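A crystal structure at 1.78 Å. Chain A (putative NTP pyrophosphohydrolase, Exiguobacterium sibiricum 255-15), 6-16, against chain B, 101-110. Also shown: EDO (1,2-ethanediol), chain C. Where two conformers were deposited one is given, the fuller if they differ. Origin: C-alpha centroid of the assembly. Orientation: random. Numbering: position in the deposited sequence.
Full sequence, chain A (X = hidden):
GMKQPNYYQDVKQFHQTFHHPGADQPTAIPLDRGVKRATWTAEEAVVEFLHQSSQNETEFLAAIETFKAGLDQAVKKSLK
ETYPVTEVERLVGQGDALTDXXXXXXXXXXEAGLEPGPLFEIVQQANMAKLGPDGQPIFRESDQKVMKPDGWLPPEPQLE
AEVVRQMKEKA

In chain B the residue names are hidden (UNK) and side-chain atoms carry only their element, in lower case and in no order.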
# COMPACT_ATOMS: atom_id res chain seq x y z
N ASN A 6 -11.87 1.37 11.29
CA ASN A 6 -12.25 0.33 10.33
C ASN A 6 -11.92 0.83 8.94
O ASN A 6 -12.80 1.39 8.22
CB ASN A 6 -13.73 -0.13 10.40
CG ASN A 6 -13.94 -1.49 9.61
OD1 ASN A 6 -13.29 -1.79 8.55
ND2 ASN A 6 -14.83 -2.32 10.16
N TYR A 7 -10.66 0.59 8.58
CA TYR A 7 -10.09 1.08 7.33
C TYR A 7 -10.93 0.74 6.13
O TYR A 7 -11.26 1.62 5.34
CB TYR A 7 -8.69 0.50 7.12
CG TYR A 7 -7.68 0.88 8.18
CD1 TYR A 7 -7.16 2.17 8.25
CD2 TYR A 7 -7.23 -0.05 9.10
CE1 TYR A 7 -6.21 2.52 9.23
CE2 TYR A 7 -6.30 0.30 10.07
CZ TYR A 7 -5.79 1.57 10.14
OH TYR A 7 -4.85 1.87 11.12
N TYR A 8 -11.28 -0.55 5.99
CA TYR A 8 -12.00 -1.01 4.81
C TYR A 8 -13.40 -0.39 4.74
O TYR A 8 -13.86 0.04 3.66
CB TYR A 8 -12.06 -2.56 4.80
CG TYR A 8 -12.88 -3.14 3.65
CD1 TYR A 8 -12.40 -3.17 2.34
CD2 TYR A 8 -14.17 -3.61 3.89
CE1 TYR A 8 -13.20 -3.71 1.29
CE2 TYR A 8 -14.94 -4.13 2.87
CZ TYR A 8 -14.46 -4.18 1.57
OH TYR A 8 -15.27 -4.71 0.58
N GLN A 9 -14.12 -0.38 5.86
CA GLN A 9 -15.48 0.19 5.86
C GLN A 9 -15.44 1.70 5.58
O GLN A 9 -16.30 2.21 4.89
CB GLN A 9 -16.21 -0.10 7.17
CG GLN A 9 -16.52 -1.63 7.34
CD GLN A 9 -17.42 -2.20 6.26
OE1 GLN A 9 -18.29 -1.49 5.72
NE2 GLN A 9 -17.25 -3.49 5.94
N ASP A 10 -14.39 2.38 6.05
CA ASP A 10 -14.25 3.84 5.84
C ASP A 10 -14.02 4.17 4.36
O ASP A 10 -14.69 5.01 3.78
CB ASP A 10 -13.09 4.39 6.69
CG ASP A 10 -13.46 4.58 8.19
OD1 ASP A 10 -14.63 4.45 8.57
OD2 ASP A 10 -12.55 4.85 8.99
N VAL A 11 -13.11 3.44 3.70
CA VAL A 11 -12.93 3.62 2.25
C VAL A 11 -14.13 3.17 1.46
O VAL A 11 -14.48 3.78 0.47
CB VAL A 11 -11.68 2.94 1.69
CG1 VAL A 11 -11.56 3.22 0.14
CG2 VAL A 11 -10.50 3.45 2.39
N LYS A 12 -14.77 2.08 1.89
CA LYS A 12 -15.98 1.63 1.22
C LYS A 12 -17.04 2.74 1.25
O LYS A 12 -17.71 3.04 0.25
CB LYS A 12 -16.49 0.36 1.90
CG LYS A 12 -17.69 -0.25 1.22
CD LYS A 12 -18.00 -1.62 1.78
CE LYS A 12 -19.35 -2.09 1.26
NZ LYS A 12 -19.57 -3.53 1.53
N GLN A 13 -17.16 3.35 2.41
CA GLN A 13 -18.04 4.51 2.60
C GLN A 13 -17.68 5.69 1.64
O GLN A 13 -18.54 6.27 1.00
CB GLN A 13 -17.86 4.98 4.04
CG GLN A 13 -18.51 6.30 4.32
CD GLN A 13 -19.92 6.12 4.57
OE1 GLN A 13 -20.29 5.69 5.68
NE2 GLN A 13 -20.76 6.37 3.55
N PHE A 14 -16.40 6.05 1.59
CA PHE A 14 -15.92 7.09 0.68
C PHE A 14 -16.33 6.74 -0.76
O PHE A 14 -16.90 7.57 -1.48
CB PHE A 14 -14.40 7.28 0.82
CG PHE A 14 -13.83 8.34 -0.13
CD1 PHE A 14 -14.11 9.69 0.06
CD2 PHE A 14 -13.08 7.98 -1.23
CE1 PHE A 14 -13.61 10.66 -0.81
CE2 PHE A 14 -12.60 8.94 -2.11
CZ PHE A 14 -12.85 10.27 -1.90
N HIS A 15 -16.09 5.49 -1.17
CA HIS A 15 -16.49 5.07 -2.52
C HIS A 15 -17.97 5.23 -2.85
O HIS A 15 -18.30 5.75 -3.94
CB HIS A 15 -16.02 3.63 -2.85
CG HIS A 15 -14.57 3.53 -3.22
ND1 HIS A 15 -14.14 2.80 -4.31
CD2 HIS A 15 -13.45 4.03 -2.64
CE1 HIS A 15 -12.82 2.87 -4.39
NE2 HIS A 15 -12.38 3.61 -3.39
N GLN A 16 -18.85 4.82 -1.93
CA GLN A 16 -20.31 4.97 -2.13
C GLN A 16 -20.63 6.46 -2.20
O GLN A 16 -21.25 6.90 -3.14
CB GLN A 16 -21.15 4.34 -1.00
CG GLN A 16 -21.08 2.78 -0.91
CD GLN A 16 -21.91 2.17 0.26
OE1 GLN A 16 -23.14 2.23 0.27
NE2 GLN A 16 -21.21 1.58 1.23
N UNK B 101 -1.17 6.03 0.46
CA UNK B 101 -0.90 4.72 -0.14
C UNK B 101 -1.83 3.64 0.49
O UNK B 101 -2.51 2.89 -0.21
c UNK B 101 0.61 4.32 0.03
N UNK B 102 -1.86 3.61 1.82
CA UNK B 102 -2.79 2.74 2.59
C UNK B 102 -4.22 2.93 2.12
O UNK B 102 -4.97 1.94 1.89
c UNK B 102 -3.34 2.77 6.48
c UNK B 102 -2.67 3.02 4.10
c UNK B 102 -3.51 0.78 4.93
c UNK B 102 -3.63 2.31 5.07
N UNK B 103 -4.61 4.20 1.92
CA UNK B 103 -6.00 4.52 1.50
C UNK B 103 -6.31 3.92 0.12
O UNK B 103 -7.40 3.36 -0.14
c UNK B 103 -6.20 6.05 1.45
c UNK B 103 -10.27 7.21 2.10
o UNK B 103 -11.57 7.57 2.21
c UNK B 103 -8.53 6.53 0.64
c UNK B 103 -7.63 6.47 1.68
c UNK B 103 -9.83 6.89 0.84
c UNK B 103 -8.09 6.78 2.96
c UNK B 103 -9.42 7.14 3.18
N UNK B 104 -5.37 4.04 -0.78
CA UNK B 104 -5.53 3.50 -2.15
C UNK B 104 -5.56 1.96 -2.18
O UNK B 104 -6.29 1.37 -2.94
c UNK B 104 -4.69 5.45 -3.59
c UNK B 104 -6.05 6.96 -4.89
c UNK B 104 -5.18 8.00 -4.62
c UNK B 104 -4.42 4.03 -3.07
c UNK B 104 -5.81 5.70 -4.37
c UNK B 104 -3.82 6.49 -3.33
c UNK B 104 -4.04 7.76 -3.85
N UNK B 105 -4.73 1.34 -1.36
CA UNK B 105 -4.73 -0.11 -1.22
C UNK B 105 -6.12 -0.53 -0.76
O UNK B 105 -6.77 -1.37 -1.38
c UNK B 105 -1.09 -0.44 -0.04
c UNK B 105 -3.95 -1.94 0.37
c UNK B 105 -3.64 -0.54 -0.24
c UNK B 105 -2.29 -0.56 -0.97
N UNK B 106 -6.62 0.14 0.27
CA UNK B 106 -7.92 -0.18 0.81
C UNK B 106 -9.00 -0.03 -0.25
O UNK B 106 -9.87 -0.89 -0.30
c UNK B 106 -8.26 0.61 2.08
c UNK B 106 -7.42 0.21 3.30
se UNK B 106 -8.03 -1.58 3.89
c UNK B 106 -6.90 -2.02 5.41
N UNK B 107 -8.90 0.99 -1.09
CA UNK B 107 -9.85 1.21 -2.19
C UNK B 107 -9.83 0.12 -3.25
O UNK B 107 -10.86 -0.21 -3.85
N UNK B 108 -8.66 -0.43 -3.49
CA UNK B 108 -8.54 -1.61 -4.33
C UNK B 108 -9.25 -2.83 -3.72
O UNK B 108 -9.89 -3.57 -4.45
c UNK B 108 -7.05 -1.88 -4.68
o UNK B 108 -6.46 -0.74 -5.30
N UNK B 109 -9.11 -3.07 -2.40
CA UNK B 109 -9.95 -4.08 -1.77
C UNK B 109 -11.42 -3.77 -2.01
O UNK B 109 -12.17 -4.67 -2.38
c UNK B 109 -7.33 -7.19 0.19
c UNK B 109 -7.25 -4.44 0.34
c UNK B 109 -6.15 -6.55 0.51
c UNK B 109 -8.45 -6.45 -0.06
c UNK B 109 -6.11 -5.18 0.58
c UNK B 109 -8.43 -5.06 0.03
c UNK B 109 -9.67 -4.27 -0.26
N UNK B 110 -11.83 -2.52 -1.83
CA UNK B 110 -13.27 -2.16 -2.04
C UNK B 110 -13.68 -2.48 -3.49
O UNK B 110 -14.79 -2.99 -3.75
c UNK B 110 -13.40 -0.41 -0.19
c UNK B 110 -13.54 -0.66 -1.71
c UNK B 110 -14.93 -0.13 -2.31
C1 EDO C . -10.42 6.50 -4.67
O1 EDO C . -9.84 5.88 -5.83
C2 EDO C . -9.73 5.97 -3.41
O2 EDO C . -9.76 4.53 -3.33
O HOH W 1 -16.64 -3.28 -1.71

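Position 101 of chain B carries a single side-chain carbon, a lone CB out of reach of the chain A stretch; it is Ala B101. Position 102 has four carbons forked at the second, and one tip approaches the Tyr A7 ring. The fork identifies leucine, and Leu B102 CD2 lies 4.0 Å from Tyr A7 CE1.

At position 103 one carbon leads to a six-carbon ring bearing an oxygen; the ring lies against Val A11 and its oxygen reaches Phe A14, which makes it Tyr B103. Val A11 CG2 sits over the face of the Tyr B103 ring, 3.8 Å from its centroid and 10° off the normal, a CH-pi contact. The ring's edge turns toward the face of Phe A14 in an offset edge-to-face pair with planes at 79°, and Tyr B103 OH comes within 3.2 Å of Phe A14 CB.

Position 104 also has one carbon and a six-carbon ring, but no oxygen. It points away from the chain A stretch, with an ethanediol oxygen at the ring edge: Phe B104. Position 105 has four carbons forked at the first, one arm two carbons long, and does not touch the chain A helix; this is Ile B105.

The unbranched chain at position 106 runs through two carbons, a selenium and a final carbon, packing against Tyr A7, Tyr A8 and Val A11, so it is selenomethionine, Met B106. Met B106 CE packs 3.5 Å from Tyr A7 CB, and Met B106 CB is 3.6 Å from Val A11 CG2.

Position 107 has no side-chain atoms, and its backbone lies against Val A11 and His A15; it is Gly B107. Gly B107 CA lies 3.5 Å from Val A11 CG1. A CB here would lie tight against His A15 NE2 and clash with ethanediol O2, which hydrogen-bonds to His A15 NE2 at 2.8 Å.

One carbon and one oxygen at position 108, directed away from the chain A stretch, give Ser B108. Position 109 has one carbon, near the Tyr A8 ring, followed by an unsubstituted six-carbon ring that leads away: Phe B109. Phe B109 CB is 3.9 Å from Tyr A8 CE1.

Position 110 has one carbon carrying two more, set against Tyr A8, Lys A12 and His A15: Val B110. Val B110 CG2 lies 3.6 Å from Tyr A8 CE1, and CG1 rests over the face of His A15.

The helix axes cross at -75° and approach to 8.8 Å, and Val A11 and Val B110 interlock as reciprocal knobs. No direct hydrogen bond joins the stretches, so apolar packing dominates; a water bridges Tyr A8 OH and Val B110 O.

Chain B, residues 101-110: ALYFIMGSFV
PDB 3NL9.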